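PDB 2WBM: ribosome maturation protein SDO1 homolog from Methanothermobacter thermautotrophicus, which is probably an RNA-binding protein that takes part in ribosome maturation, as the archaeal counterpart of the Shwachman-Bodian-Diamond syndrome protein. Local coordinates for residues A27-L32 with R38-V43; A49-E54 with V96-L101; V66-R71 with G76-E81; G104-T109 with D158-V163. All coordinates share one frame; numbering follows the deposited sequence.

Contact 1 of 4, residues A27-L32 with R38-V43; sequences AVIARL and RFEVLV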
loop_
_atom_site.group_PDB
_atom_site.type_symbol
_atom_site.label_atom_id
_atom_site.label_comp_id
_atom_site.label_asym_id
_atom_site.label_seq_id
_atom_site.Cartn_x
_atom_site.Cartn_y
_atom_site.Cartn_z
ATOM N N ALA A 27 -16.266 4.037 7.529
ATOM C CA ALA A 27 -16.636 4.952 6.452
ATOM C C ALA A 27 -16.229 6.359 6.820
ATOM O O ALA A 27 -16.360 6.761 7.973
ATOM C CB ALA A 27 -18.132 4.915 6.144
ATOM N N VAL A 28 -15.753 7.095 5.821
ATOM C CA VAL A 28 -15.392 8.500 5.982
ATOM C C VAL A 28 -16.333 9.295 5.093
ATOM O O VAL A 28 -17.116 8.718 4.323
ATOM C CB VAL A 28 -13.873 8.756 5.657
ATOM C CG1 VAL A 28 -12.985 7.876 6.548
ATOM C CG2 VAL A 28 -13.571 8.480 4.165
ATOM N N ILE A 29 -16.295 10.608 5.221
ATOM C CA ILE A 29 -17.158 11.458 4.441
ATOM C C ILE A 29 -16.371 12.129 3.326
ATOM O O ILE A 29 -15.277 12.651 3.572
ATOM C CB ILE A 29 -17.789 12.510 5.372
ATOM C CG1 ILE A 29 -18.816 11.819 6.284
ATOM C CG2 ILE A 29 -18.423 13.657 4.551
ATOM C CD1 ILE A 29 -19.250 12.672 7.469
ATOM N N ALA A 30 -16.894 12.076 2.106
ATOM C CA ALA A 30 -16.393 12.934 1.032
ATOM C C ALA A 30 -17.392 14.073 0.884
ATOM O O ALA A 30 -18.606 13.840 0.792
ATOM C CB ALA A 30 -16.240 12.147 -0.288
ATOM N N ARG A 31 -16.886 15.293 0.892
ATOM C CA ARG A 31 -17.709 16.497 0.953
ATOM C C ARG A 31 -17.376 17.420 -0.215
ATOM O O ARG A 31 -16.205 17.616 -0.543
ATOM C CB ARG A 31 -17.388 17.243 2.258
ATOM C CG ARG A 31 -18.054 18.599 2.381
ATOM C CD ARG A 31 -17.608 19.284 3.631
ATOM N NE ARG A 31 -18.157 18.652 4.834
ATOM C CZ ARG A 31 -17.729 18.887 6.076
ATOM N NH1 ARG A 31 -16.738 19.755 6.324
ATOM N NH2 ARG A 31 -18.319 18.272 7.096
ATOM N N LEU A 32 -18.405 17.996 -0.830
ATOM C CA LEU A 32 -18.211 19.038 -1.808
ATOM C C LEU A 32 -19.150 20.194 -1.472
ATOM O O LEU A 32 -20.347 19.963 -1.253
ATOM C CB LEU A 32 -18.510 18.497 -3.208
ATOM C CG LEU A 32 -18.348 19.515 -4.349
ATOM C CD1 LEU A 32 -16.934 20.050 -4.426
ATOM C CD2 LEU A 32 -18.720 18.842 -5.681
ATOM N N ARG A 38 -23.255 22.185 1.422
ATOM C CA ARG A 38 -22.545 20.906 1.421
ATOM C C ARG A 38 -23.353 19.726 0.883
ATOM O O ARG A 38 -24.556 19.605 1.119
ATOM C CB ARG A 38 -22.073 20.534 2.821
ATOM C CG ARG A 38 -21.034 21.467 3.362
ATOM C CD ARG A 38 -20.719 21.129 4.776
ATOM N NE ARG A 38 -19.783 22.099 5.321
ATOM C CZ ARG A 38 -19.325 22.086 6.567
ATOM N NH1 ARG A 38 -19.720 21.144 7.416
ATOM N NH2 ARG A 38 -18.483 23.025 6.963
ATOM N N PHE A 39 -22.652 18.889 0.141
ATOM C CA PHE A 39 -23.127 17.613 -0.366
ATOM C C PHE A 39 -22.082 16.601 0.064
ATOM O O PHE A 39 -20.866 16.806 -0.143
ATOM C CB PHE A 39 -23.236 17.639 -1.894
ATOM C CG PHE A 39 -24.257 18.613 -2.426
ATOM C CD1 PHE A 39 -25.556 18.189 -2.721
ATOM C CD2 PHE A 39 -23.913 19.951 -2.654
ATOM C CE1 PHE A 39 -26.500 19.074 -3.235
ATOM C CE2 PHE A 39 -24.843 20.862 -3.145
ATOM C CZ PHE A 39 -26.153 20.428 -3.458
ATOM N N GLU A 40 -22.537 15.526 0.697
ATOM C CA GLU A 40 -21.642 14.574 1.340
ATOM C C GLU A 40 -22.075 13.161 1.024
ATOM O O GLU A 40 -23.279 12.878 0.922
ATOM C CB GLU A 40 -21.652 14.746 2.853
ATOM C CG GLU A 40 -21.091 16.130 3.284
ATOM C CD GLU A 40 -21.078 16.372 4.768
ATOM O OE1 GLU A 40 -21.530 15.505 5.561
ATOM O OE2 GLU A 40 -20.603 17.469 5.148
ATOM N N VAL A 41 -21.087 12.281 0.908
ATOM C CA VAL A 41 -21.350 10.845 0.771
ATOM C C VAL A 41 -20.493 10.056 1.748
ATOM O O VAL A 41 -19.440 10.530 2.172
ATOM C CB VAL A 41 -21.103 10.344 -0.693
ATOM C CG1 VAL A 41 -22.224 10.846 -1.612
ATOM C CG2 VAL A 41 -19.692 10.767 -1.224
ATOM N N LEU A 42 -20.971 8.873 2.128
ATOM C CA LEU A 42 -20.262 8.001 3.057
ATOM C C LEU A 42 -19.539 6.965 2.224
ATOM O O LEU A 42 -20.172 6.265 1.419
ATOM C CB LEU A 42 -21.246 7.312 4.003
ATOM C CG LEU A 42 -21.826 8.262 5.057
ATOM C CD1 LEU A 42 -23.032 7.626 5.770
ATOM C CD2 LEU A 42 -20.718 8.592 6.055
ATOM N N VAL A 43 -18.223 6.890 2.397
ATOM C CA VAL A 43 -17.378 6.090 1.507
ATOM C C VAL A 43 -16.315 5.259 2.227
ATOM O O VAL A 43 -15.852 5.596 3.320
ATOM C CB VAL A 43 -16.667 6.976 0.405
ATOM C CG1 VAL A 43 -17.685 7.658 -0.518
ATOM C CG2 VAL A 43 -15.716 8.010 1.038
#
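The guanidinium of Arg-31 carries that of Arg-38 flat on one face, the two centres 3.6 Å apart and the planes only 17° from parallel. At its edge the same group meets Glu-40: Arg-31 NE donates to Glu-40 OE2 at 2.7 Å in a salt bridge, joined by a weak bond of 3.1 Å from Arg-31 NH2 to the same OE2. Arg-31 NE meets OE2 from above the carboxylate plane. Arg-31 leaves the backbone with CG anti to its own N and then bends at chi3 (-71°), which turns the head toward Glu-40, whose extended chain runs beside it. A third flat group, the Phe-39 ring, lies on the opposite face of the sheet and has Leu-32 O at its edge, 3.8 Å from Phe-39 CD2.

The backbones that carry these groups form an antiparallel hairpin. Val-28 with Val-43, Ala-30 with Val-41 and Leu-32 with Phe-39 are hydrogen-bonded pairs; Ile-29 with Leu-42 and Arg-31 with Glu-40 are the non-hydrogen-bonded ones between them. Alanine and valine methyls touch on the face shared with Phe-39, Ala-30 CB lying 3.8 Å from Val-41 CG2, and helix 93-103 covers that face. On the other face Ile-29 CG1 lies 3.8 Å from Leu-42 CD2.

The stacked arginines would probably be hard to keep together without counter-charges. Glu-40 supplies one to Arg-31 and Glu-33 another to Arg-38 NE, while Glu-40 OE1 is bonded to Ala-73 N; the carboxylate is therefore gripped at both oxygens, and the two acids probably offset much of the like-charge repulsion in the stack.

Contact 2 of 4, residues A49-E54 with V96-L101; sequences AEFRRE and VTPVIL
Phe-51 and Leu-101 make the tight half of this contact, and Arg-52 makes the looser, watered half. The aromatic ring reaches out from helix 45-52 with CG anti to the backbone N (chi1 -171°), which carries it across to helix 93-103. There Phe-51 CD2 comes within 3.6 Å of Leu-101 CD1, the leucine side chain crossing the phenylalanine at about a right angle. Farther along the ring, Phe-51 CZ lies 4.0 Å from Pro-98 CB, an oblique approach to the proline at which the helix is kinked. Val-63 of helix 60-63 touches both Phe-51 and Leu-101, adding a fourth apolar side chain around this buried pair.

The polar side follows a different logic. Arg-52 extends from CG to NE and donates from NE to Leu-101 O at 2.9 Å; the donor lies in the carbonyl plane, but the oxygen is tilted 26° out of the guanidinium plane. Arg-52 NH2 holds a water at 2.8 Å, and that water lies 2.9 Å from Ile-100 O, to which it probably donates. One side chain thus serves two successive carbonyls near the C-terminal end of a helix, where the partial negative charge would probably suit a cation. A leucine in place of Arg-52 would probably leave Leu-101 O without this donor and the bridging water without its guanidinium mate.

Ile-100 meanwhile turns to the sheet, against Ala-30 and Phe-39, so helix 93-103 has helix 45-52 on one flank and strands on another: the alpha+beta build, helices packed on an antiparallel sheet, of the SBDS N-terminal (FYSH) domain.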
loop_
_atom_site.group_PDB
_atom_site.type_symbol
_atom_site.label_atom_id
_atom_site.label_comp_id
_atom_site.label_asym_id
_atom_site.label_seq_id
_atom_site.Cartn_x
_atom_site.Cartn_y
_atom_site.Cartn_z
ATOM N N ALA A 49 -9.750 6.560 -1.866
ATOM C CA ALA A 49 -8.402 7.005 -2.219
ATOM C C ALA A 49 -7.973 6.449 -3.579
ATOM O O ALA A 49 -7.361 7.161 -4.385
ATOM C CB ALA A 49 -7.393 6.625 -1.130
ATOM N N GLU A 50 -8.294 5.179 -3.828
ATOM C CA GLU A 50 -7.968 4.523 -5.100
ATOM C C GLU A 50 -8.726 5.158 -6.261
ATOM O O GLU A 50 -8.155 5.354 -7.344
ATOM C CB GLU A 50 -8.277 3.016 -5.059
ATOM C CG GLU A 50 -7.284 2.157 -4.283
ATOM C CD GLU A 50 -5.857 2.223 -4.823
ATOM O OE1 GLU A 50 -5.659 2.372 -6.056
ATOM O OE2 GLU A 50 -4.923 2.100 -4.003
ATOM N N PHE A 51 -10.006 5.455 -6.028
ATOM C CA PHE A 51 -10.882 6.075 -7.028
ATOM C C PHE A 51 -10.331 7.416 -7.500
ATOM O O PHE A 51 -10.429 7.743 -8.686
ATOM C CB PHE A 51 -12.291 6.262 -6.470
ATOM C CG PHE A 51 -13.310 6.685 -7.501
ATOM C CD1 PHE A 51 -13.972 5.731 -8.270
ATOM C CD2 PHE A 51 -13.601 8.033 -7.702
ATOM C CE1 PHE A 51 -14.922 6.115 -9.225
ATOM C CE2 PHE A 51 -14.553 8.427 -8.650
ATOM C CZ PHE A 51 -15.214 7.464 -9.409
ATOM N N ARG A 52 -9.743 8.171 -6.569
ATOM C CA ARG A 52 -9.122 9.457 -6.873
ATOM C C ARG A 52 -7.870 9.373 -7.750
ATOM O O ARG A 52 -7.485 10.363 -8.370
ATOM C CB ARG A 52 -8.783 10.196 -5.585
ATOM C CG ARG A 52 -9.964 10.729 -4.848
ATOM C CD ARG A 52 -9.454 11.461 -3.631
ATOM N NE ARG A 52 -10.413 12.444 -3.176
ATOM C CZ ARG A 52 -10.134 13.439 -2.350
ATOM N NH1 ARG A 52 -8.907 13.598 -1.867
ATOM N NH2 ARG A 52 -11.093 14.277 -2.010
ATOM N N ARG A 53 -7.225 8.208 -7.798
ATOM C CA ARG A 53 -6.020 8.041 -8.616
ATOM C C ARG A 53 -6.340 7.998 -10.107
ATOM O O ARG A 53 -7.452 7.656 -10.517
ATOM C CB ARG A 53 -5.230 6.787 -8.217
ATOM C CG ARG A 53 -4.923 6.696 -6.740
ATOM C CD ARG A 53 -4.147 5.440 -6.417
ATOM N NE ARG A 53 -2.709 5.681 -6.409
ATOM C CZ ARG A 53 -1.798 4.802 -5.998
ATOM N NH1 ARG A 53 -2.165 3.604 -5.551
ATOM N NH2 ARG A 53 -0.515 5.124 -6.029
ATOM N N GLU A 54 -5.347 8.365 -10.907
ATOM C CA GLU A 54 -5.413 8.265 -12.355
ATOM C C GLU A 54 -5.622 6.818 -12.772
ATOM O O GLU A 54 -4.969 5.911 -12.240
ATOM C CB GLU A 54 -4.100 8.772 -12.965
ATOM C CG GLU A 54 -3.724 10.177 -12.535
ATOM C CD GLU A 54 -4.332 11.238 -13.426
ATOM O OE1 GLU A 54 -3.741 11.524 -14.491
ATOM O OE2 GLU A 54 -5.390 11.791 -13.061
ATOM N N VAL A 96 -23.511 11.804 -9.147
ATOM C CA VAL A 96 -23.052 12.878 -8.267
ATOM C C VAL A 96 -21.762 12.486 -7.533
ATOM O O VAL A 96 -20.835 13.293 -7.397
ATOM C CB VAL A 96 -24.159 13.281 -7.268
ATOM C CG1 VAL A 96 -23.609 14.231 -6.186
ATOM C CG2 VAL A 96 -25.327 13.925 -8.014
ATOM N N THR A 97 -21.721 11.250 -7.046
ATOM C CA THR A 97 -20.611 10.798 -6.201
ATOM C C THR A 97 -19.204 10.941 -6.834
ATOM O O THR A 97 -18.278 11.393 -6.141
ATOM C CB THR A 97 -20.865 9.366 -5.677
ATOM O OG1 THR A 97 -21.990 9.387 -4.795
ATOM C CG2 THR A 97 -19.643 8.827 -4.948
ATOM N N PRO A 98 -19.028 10.575 -8.123
ATOM C CA PRO A 98 -17.687 10.751 -8.724
ATOM C C PRO A 98 -17.226 12.200 -8.705
ATOM O O PRO A 98 -16.025 12.451 -8.552
ATOM C CB PRO A 98 -17.878 10.292 -10.170
ATOM C CG PRO A 98 -19.020 9.332 -10.114
ATOM C CD PRO A 98 -19.937 9.864 -9.047
ATOM N N VAL A 99 -18.161 13.143 -8.843
ATOM C CA VAL A 99 -17.816 14.578 -8.774
ATOM C C VAL A 99 -17.388 14.956 -7.345
ATOM O O VAL A 99 -16.372 15.642 -7.147
ATOM C CB VAL A 99 -18.969 15.489 -9.262
ATOM C CG1 VAL A 99 -18.519 16.953 -9.275
ATOM C CG2 VAL A 99 -19.409 15.061 -10.676
ATOM N N ILE A 100 -18.135 14.478 -6.357
ATOM C CA ILE A 100 -17.777 14.755 -4.962
ATOM C C ILE A 100 -16.397 14.158 -4.658
ATOM O O ILE A 100 -15.534 14.826 -4.070
ATOM C CB ILE A 100 -18.829 14.259 -3.966
ATOM C CG1 ILE A 100 -20.152 15.005 -4.179
ATOM C CG2 ILE A 100 -18.328 14.468 -2.530
ATOM C CD1 ILE A 100 -21.283 14.534 -3.255
ATOM N N LEU A 101 -16.173 12.916 -5.080
ATOM C CA LEU A 101 -14.870 12.268 -4.850
ATOM C C LEU A 101 -13.695 12.971 -5.528
ATOM O O LEU A 101 -12.594 13.109 -4.952
ATOM C CB LEU A 101 -14.922 10.795 -5.275
ATOM C CG LEU A 101 -15.742 9.878 -4.357
ATOM C CD1 LEU A 101 -15.952 8.532 -5.021
ATOM C CD2 LEU A 101 -15.054 9.711 -2.990
HETATM O O HOH W 1 -13.866 14.021 -1.856
#

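Contact 3 of 4, residues V66-R71 with G76-E81; sequences VQEVFR and GDKASE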
loop_
_atom_site.group_PDB
_atom_site.type_symbol
_atom_site.label_atom_id
_atom_site.label_comp_id
_atom_site.label_asym_id
_atom_site.label_seq_id
_atom_site.Cartn_x
_atom_site.Cartn_y
_atom_site.Cartn_z
ATOM N N VAL A 66 -23.510 3.659 1.236
ATOM C CA VAL A 66 -24.931 3.678 0.837
ATOM C C VAL A 66 -25.033 4.604 -0.367
ATOM O O VAL A 66 -24.270 5.569 -0.482
ATOM C CB VAL A 66 -25.889 4.195 1.975
ATOM C CG1 VAL A 66 -25.977 3.188 3.116
ATOM C CG2 VAL A 66 -25.440 5.576 2.495
ATOM N N GLN A 67 -25.966 4.323 -1.271
ATOM C CA GLN A 67 -26.108 5.166 -2.464
ATOM C C GLN A 67 -27.041 6.335 -2.181
ATOM O O GLN A 67 -28.142 6.399 -2.721
ATOM C CB GLN A 67 -26.608 4.340 -3.659
ATOM C CG GLN A 67 -25.684 3.190 -4.020
ATOM C CD GLN A 67 -26.141 2.438 -5.264
ATOM O OE1 GLN A 67 -27.176 2.753 -5.849
ATOM N NE2 GLN A 67 -25.386 1.415 -5.649
ATOM N N GLU A 68 -26.601 7.239 -1.306
ATOM C CA GLU A 68 -27.423 8.389 -0.904
ATOM C C GLU A 68 -26.510 9.591 -0.827
ATOM O O GLU A 68 -25.346 9.467 -0.420
ATOM C CB GLU A 68 -28.065 8.180 0.467
ATOM C CG GLU A 68 -28.987 7.004 0.540
ATOM C CD GLU A 68 -29.590 6.854 1.925
ATOM O OE1 GLU A 68 -28.808 6.595 2.860
ATOM O OE2 GLU A 68 -30.821 6.981 2.066
ATOM N N VAL A 69 -27.029 10.742 -1.229
ATOM C CA VAL A 69 -26.269 11.987 -1.136
ATOM C C VAL A 69 -26.860 12.783 0.024
ATOM O O VAL A 69 -28.075 13.048 0.083
ATOM C CB VAL A 69 -26.297 12.795 -2.451
ATOM C CG1 VAL A 69 -25.505 14.105 -2.277
ATOM C CG2 VAL A 69 -25.709 11.959 -3.622
ATOM N N PHE A 70 -25.994 13.140 0.970
ATOM C CA PHE A 70 -26.424 13.854 2.159
ATOM C C PHE A 70 -26.127 15.348 2.064
ATOM O O PHE A 70 -25.198 15.772 1.383
ATOM C CB PHE A 70 -25.687 13.300 3.396
ATOM C CG PHE A 70 -26.015 11.852 3.700
ATOM C CD1 PHE A 70 -27.043 11.547 4.574
ATOM C CD2 PHE A 70 -25.295 10.808 3.080
ATOM C CE1 PHE A 70 -27.369 10.194 4.870
ATOM C CE2 PHE A 70 -25.626 9.453 3.341
ATOM C CZ PHE A 70 -26.651 9.157 4.250
ATOM N N ARG A 71 -26.906 16.133 2.795
ATOM C CA ARG A 71 -26.512 17.501 3.110
ATOM C C ARG A 71 -25.506 17.435 4.252
ATOM O O ARG A 71 -24.523 18.176 4.268
ATOM C CB ARG A 71 -27.722 18.313 3.537
ATOM C CG ARG A 71 -28.753 18.428 2.402
ATOM C CD ARG A 71 -29.957 19.189 2.874
ATOM N NE ARG A 71 -29.779 20.640 2.714
ATOM C CZ ARG A 71 -30.503 21.563 3.338
ATOM N NH1 ARG A 71 -31.426 21.213 4.222
ATOM N NH2 ARG A 71 -30.277 22.845 3.098
ATOM N N GLY A 76 -27.442 12.969 9.076
ATOM C CA GLY A 76 -28.389 12.155 8.312
ATOM C C GLY A 76 -29.403 12.933 7.496
ATOM O O GLY A 76 -30.373 12.359 6.989
ATOM N N ASP A 77 -29.214 14.247 7.394
ATOM C CA ASP A 77 -30.020 15.119 6.542
ATOM C C ASP A 77 -29.648 14.892 5.064
ATOM O O ASP A 77 -28.476 15.011 4.707
ATOM C CB ASP A 77 -29.737 16.566 6.993
ATOM C CG ASP A 77 -30.493 17.589 6.208
ATOM O OD1 ASP A 77 -31.505 17.228 5.574
ATOM O OD2 ASP A 77 -30.080 18.777 6.258
ATOM N N LYS A 78 -30.621 14.571 4.201
ATOM C CA LYS A 78 -30.301 14.229 2.826
ATOM C C LYS A 78 -30.665 15.288 1.810
ATOM O O LYS A 78 -31.585 16.082 2.019
ATOM C CB LYS A 78 -30.978 12.906 2.426
ATOM C CG LYS A 78 -30.426 11.697 3.141
ATOM C CD LYS A 78 -31.574 10.696 3.252
ATOM C CE LYS A 78 -31.051 9.371 3.630
ATOM N NZ LYS A 78 -32.092 8.637 4.341
ATOM N N ALA A 79 -29.918 15.302 0.714
ATOM C CA ALA A 79 -30.075 16.331 -0.304
ATOM C C ALA A 79 -31.330 16.146 -1.143
ATOM O O ALA A 79 -31.729 15.016 -1.449
ATOM C CB ALA A 79 -28.836 16.396 -1.203
ATOM N N SER A 80 -31.933 17.266 -1.529
ATOM C CA SER A 80 -33.082 17.233 -2.429
ATOM C C SER A 80 -32.625 16.932 -3.851
ATOM O O SER A 80 -31.525 17.296 -4.287
ATOM C CB SER A 80 -33.859 18.555 -2.402
ATOM O OG SER A 80 -33.184 19.582 -3.110
ATOM N N GLU A 81 -33.500 16.290 -4.600
ATOM C CA GLU A 81 -33.197 16.063 -5.992
ATOM C C GLU A 81 -33.030 17.402 -6.736
ATOM O O GLU A 81 -32.138 17.532 -7.575
ATOM C CB GLU A 81 -34.218 15.078 -6.573
ATOM C CG GLU A 81 -33.979 13.715 -5.848
ATOM C CD GLU A 81 -34.799 12.545 -6.332
ATOM O OE1 GLU A 81 -35.763 12.733 -7.118
ATOM O OE2 GLU A 81 -34.463 11.418 -5.899
HETATM O O HOH W 2 -33.057 18.919 4.665
#
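Phe-70 and Lys-78 form the single beta bridge of a short corner in the N-terminal domain, where the chain after helix 60-63 meets strand 77-78. The touching parts run at 89° to each other, and the bridge is an antiparallel, non-hydrogen-bonded pair with CA atoms 4.0 Å apart. Backbone bonds flank it: Ala-79 N gives to Val-69 O at 3.0 Å, and Arg-71 N to Asp-77 O at 2.7 Å.

Side chains extend the grip on both flanks. Phe-70 and Lys-78 lie side by side and point the same way, with Lys-78 CG 3.7 Å from Phe-70 CD1. Beyond the ring the lysine chain stays extended, and Lys-78 NZ pairs with Glu-68 OE2 at 3.1 Å, although the placing of that carboxylate oxygen is doubtful. An alanine instead of Glu-68 would probably leave the Lys-78 ammonium without this carboxylate mate and its long chain freer to swing. On the other flank Arg-71 bends at chi3 and brings NH1 to 3.4 Å from Asp-77 OD2, the guanidinium and carboxylate planes 79° apart, and a water held by NH1 also links to the aspartate. Since Asp-77 was modelled in two conformers, this long salt bridge and its water link are less certain. Val-69 and Ala-79 make the apolar part, Val-69 CG1 to Ala-79 CB 4.2 Å, and both touch Phe-39 and Met-84.

Phe-70 also shares backbone bonds with Glu-40, which ties the corner to the edge of the hairpin sheet. Gly-76 and Asp-77 belong to a G1 beta bulge, a classic irregularity in which glycine takes a positive phi (here 85°), at the start of strand 77-78.

Contact 4 of 4, residues G104-T109 with D158-V163; sequences GTIQLT and DPFKTV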
loop_
_atom_site.group_PDB
_atom_site.type_symbol
_atom_site.label_atom_id
_atom_site.label_comp_id
_atom_site.label_asym_id
_atom_site.label_seq_id
_atom_site.Cartn_x
_atom_site.Cartn_y
_atom_site.Cartn_z
ATOM N N GLY A 104 -13.957 17.175 -4.337
ATOM C CA GLY A 104 -14.239 17.501 -2.937
ATOM C C GLY A 104 -13.124 17.158 -1.972
ATOM O O GLY A 104 -11.970 16.936 -2.379
ATOM N N THR A 105 -13.473 17.159 -0.686
ATOM C CA THR A 105 -12.512 16.920 0.397
ATOM C C THR A 105 -12.914 15.651 1.134
ATOM O O THR A 105 -13.998 15.120 0.905
ATOM C CB THR A 105 -12.510 18.084 1.404
ATOM O OG1 THR A 105 -13.846 18.293 1.904
ATOM C CG2 THR A 105 -11.986 19.365 0.749
ATOM N N ILE A 106 -12.032 15.179 2.012
ATOM C CA ILE A 106 -12.312 14.018 2.852
ATOM C C ILE A 106 -12.360 14.491 4.301
ATOM O O ILE A 106 -11.472 15.216 4.757
ATOM C CB ILE A 106 -11.211 12.937 2.707
ATOM C CG1 ILE A 106 -11.168 12.388 1.271
ATOM C CG2 ILE A 106 -11.409 11.816 3.738
ATOM C CD1 ILE A 106 -12.398 11.607 0.835
ATOM N N GLN A 107 -13.415 14.099 5.006
ATOM C CA GLN A 107 -13.598 14.498 6.396
ATOM C C GLN A 107 -13.471 13.269 7.281
ATOM O O GLN A 107 -14.170 12.252 7.050
ATOM C CB GLN A 107 -14.981 15.154 6.564
ATOM C CG GLN A 107 -15.249 16.296 5.563
ATOM C CD GLN A 107 -14.259 17.454 5.689
ATOM O OE1 GLN A 107 -13.804 18.010 4.683
ATOM N NE2 GLN A 107 -13.912 17.814 6.924
ATOM N N LEU A 108 -12.580 13.372 8.261
ATOM C CA LEU A 108 -12.268 12.306 9.203
ATOM C C LEU A 108 -12.632 12.721 10.605
ATOM O O LEU A 108 -12.518 13.898 10.955
ATOM C CB LEU A 108 -10.765 12.000 9.187
ATOM C CG LEU A 108 -10.142 11.697 7.821
ATOM C CD1 LEU A 108 -8.668 11.432 7.969
ATOM C CD2 LEU A 108 -10.850 10.526 7.119
ATOM N N THR A 109 -13.000 11.748 11.440
ATOM C CA THR A 109 -13.136 12.017 12.885
ATOM C C THR A 109 -11.726 12.026 13.477
ATOM O O THR A 109 -10.768 11.598 12.811
ATOM C CB THR A 109 -13.966 10.929 13.581
ATOM O OG1 THR A 109 -13.238 9.696 13.573
ATOM C CG2 THR A 109 -15.313 10.723 12.868
ATOM N N ASP A 158 0.297 11.153 5.982
ATOM C CA ASP A 158 -1.094 11.545 5.725
ATOM C C ASP A 158 -2.028 10.401 6.090
ATOM O O ASP A 158 -1.729 9.242 5.799
ATOM C CB ASP A 158 -1.279 11.887 4.249
ATOM C CG ASP A 158 -2.589 12.588 3.984
ATOM O OD1 ASP A 158 -2.645 13.802 4.252
ATOM O OD2 ASP A 158 -3.561 11.930 3.541
ATOM N N PRO A 159 -3.195 10.714 6.694
ATOM C CA PRO A 159 -4.160 9.656 7.002
ATOM C C PRO A 159 -4.808 9.013 5.757
ATOM O O PRO A 159 -5.212 7.848 5.812
ATOM C CB PRO A 159 -5.239 10.401 7.807
ATOM C CG PRO A 159 -5.120 11.845 7.331
ATOM C CD PRO A 159 -3.637 12.031 7.200
ATOM N N PHE A 160 -4.903 9.755 4.651
ATOM C CA PHE A 160 -5.776 9.346 3.544
ATOM C C PHE A 160 -5.054 8.886 2.277
ATOM O O PHE A 160 -5.465 7.899 1.651
ATOM C CB PHE A 160 -6.774 10.467 3.210
ATOM C CG PHE A 160 -7.741 10.122 2.099
ATOM C CD1 PHE A 160 -8.811 9.254 2.329
ATOM C CD2 PHE A 160 -7.578 10.658 0.818
ATOM C CE1 PHE A 160 -9.701 8.918 1.307
ATOM C CE2 PHE A 160 -8.462 10.340 -0.210
ATOM C CZ PHE A 160 -9.538 9.466 0.036
ATOM N N LYS A 161 -4.015 9.617 1.877
ATOM C CA LYS A 161 -3.250 9.286 0.674
ATOM C C LYS A 161 -2.816 7.829 0.717
ATOM O O LYS A 161 -2.450 7.321 1.768
ATOM C CB LYS A 161 -2.013 10.175 0.569
ATOM C CG LYS A 161 -2.325 11.635 0.294
ATOM C CD LYS A 161 -1.049 12.425 0.111
ATOM C CE LYS A 161 -1.328 13.917 0.051
ATOM N NZ LYS A 161 -0.042 14.667 0.049
ATOM N N THR A 162 -2.865 7.153 -0.425
ATOM C CA THR A 162 -2.495 5.732 -0.456
ATOM C C THR A 162 -1.057 5.498 0.016
ATOM O O THR A 162 -0.174 6.355 -0.146
ATOM C CB THR A 162 -2.674 5.127 -1.841
ATOM O OG1 THR A 162 -1.779 5.769 -2.757
ATOM C CG2 THR A 162 -4.133 5.293 -2.332
ATOM N N VAL A 163 -0.832 4.338 0.620
ATOM C CA VAL A 163 0.526 3.935 1.006
ATOM C C VAL A 163 1.490 4.025 -0.188
ATOM O O VAL A 163 2.592 4.554 -0.048
ATOM C CB VAL A 163 0.536 2.523 1.641
ATOM C CG1 VAL A 163 1.958 2.012 1.811
ATOM C CG2 VAL A 163 -0.162 2.559 2.981
#
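Ile-106 and Leu-108, on and just past the edge strand 105-107 of the N-terminal sheet, meet Pro-159 and Phe-160 in the loop before helix 163-174, at the junction of the N-terminal domain with domain II. The isoleucine lies over a face of the phenylalanine ring: Ile-106 CG1 stands 3.6 Å from the Phe-160 ring centroid and 14° off its normal, a CH-pi contact placed over the centre. Ile-106 CD1, at the end of that branch, and CG2, the other branch, spread over the same ring, CD1 at 3.7 Å from Phe-160 CZ and CG2 at 3.9 Å from Phe-160 CD1. Phe-160 extends toward the strand because its CG stands anti to the backbone N (chi1 -179°), and the two side chains cross at about a right angle.

Behind the ring is an Asx turn, in which an aspartate side chain accepts from the backbone N two residues further along the chain; a second bond, three residues on, makes it an Asx motif. Asp-158 OD2 takes Phe-160 N at 2.8 Å, from above the carboxylate plane, and Lys-161 N at 2.9 Å, on the anti side and nearer the plane. The two bonds probably help to fix the bend from which Pro-159 and Phe-160 point toward the 104-109 segment.

Alongside, Leu-108 CD1 touches the proline ring at Pro-159 CB, 3.6 Å away, and is just as near to CG, the leucine crossing the ring obliquely. Met-116 of helix 110-131 reaches both Leu-108 and Pro-159, and Phe-160 continues onto Ala-49 and Arg-52 of helix 45-52. Pro-159 O receives Lys-120 NZ of the same long helix 110-131.

In the fold
From the N terminus, contact 1 closes first, a hairpin joined by a short turn between strands 28-34 and 37-43. Contact 2 then spans from helix 45-52 to helix 93-103 and closes a loop of some forty residues; contact 3, closing a loop of four residues, is nested inside it. Contact 4 comes last and in series, closing a loop of 48 residues that holds helices 110-131 and 143-152. None cross. Contact 1 touches the other three: its sheet carries helix 93-103, pairs with Phe-70 and neighbours strand 105-107. Contacts 1 to 3 build the N-terminal domain, whereas contact 4 binds it to domain II; contacts 3 and 4 do not touch.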